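Local coordinates for protein KP6 killer toxin subunit beta (Ustilago maydis virus P6, PDB 4GVB) that forms, with the alpha subunit, a non-covalent heterodimeric antifungal toxin that kills sensitive fungal cells, acting after alpha has recognised cellular receptors, at the interface of chains B and A. Coordinates in Å, arbitrary orientation; residue numbers count along the deposited sequence, not the author numbering. Chains: chain A, KP6 killer toxin subunit beta; chain B, KP6 killer toxin subunit alpha.

The interface of chains B and A. Residues chain B 21, 68-69; chain A 13-15, 21, 68-69.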
ATOM      1  N   HIS B  21      11.662   0.961  -1.449  1.00 24.61           N
ATOM      2  CA  HIS B  21      12.909   1.639  -1.777  1.00 33.78           C
ATOM      3  C   HIS B  21      14.020   1.164  -0.822  1.00 34.53           C
ATOM      4  O   HIS B  21      13.740   0.709   0.288  1.00 32.32           O
ATOM      5  CB  HIS B  21      12.742   3.164  -1.778  1.00 36.53           C
ATOM      6  CG  HIS B  21      12.673   3.779  -0.412  1.00 36.60           C
ATOM      7  ND1 HIS B  21      11.686   4.673  -0.048  1.00 41.41           N
ATOM      8  CD2 HIS B  21      13.480   3.650   0.668  1.00 35.57           C
ATOM      9  CE1 HIS B  21      11.885   5.062   1.202  1.00 36.78           C
ATOM     10  NE2 HIS B  21      12.966   4.455   1.660  1.00 35.13           N
ATOM     11  N   LEU B  68       2.588   5.313  -3.469  1.00 17.72           N
ATOM     12  CA  LEU B  68       2.869   4.729  -2.156  1.00 20.99           C
ATOM     13  C   LEU B  68       4.351   4.809  -1.777  1.00 17.73           C
ATOM     14  O   LEU B  68       4.806   4.093  -0.891  1.00 19.24           O
ATOM     15  CB  LEU B  68       2.399   3.268  -2.102  1.00 19.54           C
ATOM     16  CG  LEU B  68       0.887   3.063  -2.126  1.00 21.21           C
ATOM     17  CD1 LEU B  68       0.561   1.573  -2.212  1.00 20.63           C
ATOM     18  CD2 LEU B  68       0.239   3.707  -0.899  1.00 20.23           C
ATOM     19  N   ASN B  69       5.075   5.697  -2.449  1.00 17.14           N
ATOM     20  CA  ASN B  69       6.500   5.912  -2.204  1.00 21.22           C
ATOM     21  C   ASN B  69       7.348   4.696  -2.536  1.00 24.15           C
ATOM     22  O   ASN B  69       8.418   4.499  -1.958  1.00 22.50           O
ATOM     23  CB  ASN B  69       6.746   6.340  -0.755  1.00 21.52           C
ATOM     24  CG  ASN B  69       7.966   7.228  -0.613  1.00 22.77           C
ATOM     25  OD1 ASN B  69       8.174   8.153  -1.403  1.00 26.90           O
ATOM     26  ND2 ASN B  69       8.788   6.941   0.383  1.00 27.28           N
TER
ATOM     27  N   ASP A  13       8.272   8.615   5.961  1.00 23.93           N
ATOM     28  CA  ASP A  13       9.443   8.138   5.248  1.00 28.81           C
ATOM     29  C   ASP A  13      10.566   7.802   6.226  1.00 34.61           C
ATOM     30  O   ASP A  13      10.727   8.444   7.269  1.00 31.38           O
ATOM     31  CB  ASP A  13       9.911   9.171   4.227  1.00 30.29           C
ATOM     32  CG  ASP A  13      10.573   8.532   3.023  1.00 32.48           C
ATOM     33  OD1 ASP A  13      10.826   7.309   3.068  1.00 32.03           O
ATOM     34  OD2 ASP A  13      10.826   9.250   2.029  1.00 37.15           O
ATOM     35  N   THR A  14      11.336   6.781   5.887  1.00 32.48           N
ATOM     36  CA  THR A  14      12.438   6.364   6.736  1.00 39.88           C
ATOM     37  C   THR A  14      13.682   7.189   6.406  1.00 41.65           C
ATOM     38  O   THR A  14      14.790   6.790   6.727  1.00 43.47           O
ATOM     39  CB  THR A  14      12.727   4.859   6.560  1.00 36.55           C
ATOM     40  OG1 THR A  14      13.010   4.584   5.181  1.00 35.45           O
ATOM     41  CG2 THR A  14      11.528   4.037   6.975  1.00 29.81           C
ATOM     42  N   THR A  15      13.489   8.336   5.755  1.00 46.38           N
ATOM     43  CA  THR A  15      14.592   9.225   5.396  1.00 47.83           C
ATOM     44  C   THR A  15      14.358  10.642   5.919  1.00 58.30           C
ATOM     45  O   THR A  15      14.006  10.844   7.086  1.00 54.92           O
ATOM     46  CB  THR A  15      14.818   9.306   3.856  1.00 49.75           C
ATOM     47  OG1 THR A  15      13.687   9.925   3.224  1.00 52.87           O
ATOM     48  CG2 THR A  15      15.063   7.916   3.256  1.00 47.19           C
ATOM     49  N   LEU A  21       3.762  10.331   4.675  1.00 22.30           N
ATOM     50  CA  LEU A  21       3.485   9.705   3.378  1.00 20.25           C
ATOM     51  C   LEU A  21       2.002   9.435   3.348  1.00 19.04           C
ATOM     52  O   LEU A  21       1.542   8.385   3.797  1.00 18.45           O
ATOM     53  CB  LEU A  21       4.256   8.390   3.229  1.00 15.80           C
ATOM     54  CG  LEU A  21       5.784   8.433   3.248  1.00 19.55           C
ATOM     55  CD1 LEU A  21       6.391   7.014   3.180  1.00 17.24           C
ATOM     56  CD2 LEU A  21       6.293   9.306   2.141  1.00 19.47           C
ATOM     57  N   SER A  68       4.679   0.351   2.201  1.00 20.90           N
ATOM     58  CA  SER A  68       5.838   1.145   1.812  1.00 18.99           C
ATOM     59  C   SER A  68       7.009   0.892   2.749  1.00 18.91           C
ATOM     60  O   SER A  68       6.835   0.332   3.835  1.00 20.55           O
ATOM     61  CB  SER A  68       5.475   2.635   1.835  1.00 14.55           C
ATOM     62  OG  SER A  68       6.445   3.426   1.159  1.00 18.92           O
ATOM     63  N   HIS A  69       8.211   1.300   2.349  1.00 20.38           N
ATOM     64  CA  HIS A  69       9.310   1.253   3.304  1.00 21.59           C
ATOM     65  C   HIS A  69       9.156   2.456   4.224  1.00 26.32           C
ATOM     66  O   HIS A  69       9.762   3.514   4.005  1.00 22.02           O
ATOM     67  CB  HIS A  69      10.680   1.283   2.646  1.00 23.99           C
ATOM     68  CG  HIS A  69      11.806   1.099   3.621  1.00 29.98           C
ATOM     69  ND1 HIS A  69      12.019  -0.083   4.295  1.00 35.08           N
ATOM     70  CD2 HIS A  69      12.760   1.954   4.060  1.00 33.22           C
ATOM     71  CE1 HIS A  69      13.062   0.044   5.092  1.00 30.55           C
ATOM     72  NE2 HIS A  69      13.529   1.273   4.970  1.00 38.39           N
TER
HETATM   73  O   HOH W   1       9.209   2.152  -0.276  1.00 21.50           O
HETATM   74  O   HOH W   2       8.809   4.709   1.693  1.00 28.08           O
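A:Ser68 meets B:Leu68 in a direct hydrogen bond between the subunits. Its hydroxyl OG donates to the backbone O of B:Leu68 at 2.7 Å. The donor lies in the carbonyl plane, with a C=O...OG angle of 156°. OG stands anti to the backbone N (chi1 -166°), which carries the hydroxyl across to the alpha chain.

Two waters join the same loops. Water 1 links the backbone N of B:His21, the backbone O of B:Asn69 and the backbone N of A:His69. Water 2 sits 2.6 Å from the amide ND2 of B:Asn69. It also pairs with A:Ser68 OG and with the backbone O of A:His69 at 2.8 Å. These waters satisfy polar backbone groups of both subunits.

B:Asn69 ND2 gives a weak hydrogen bond to OD2 of A:Asp13. A:Thr14 N and A:Thr15 OG1 add weak bonds to the same carboxylate from their own chain. Amide and carboxylate planes stand nearly perpendicular. OD1 lies at the edge of the B:His21 ring, in its plane.

The rings of B:His21 and A:His69 meet edge to face, with planes 69° apart. CB of A:His69 lies over the centre of the B:His21 ring. CD2 of A:Leu21 packs 3.8 Å from CG of the B:Asn69 amide, the two side chains crossing at about a right angle.

The site lies where the two subunits of the heterodimer meet. B:Leu68 and B:Asn69 follow helix 58-67 of alpha, and A:Ser68 and A:His69 follow helix 57-67 of beta. Thus corresponding helix-to-strand turns face each other. A:Asp13 ends strand 7-13, and A:Leu21 precedes helix 22-29.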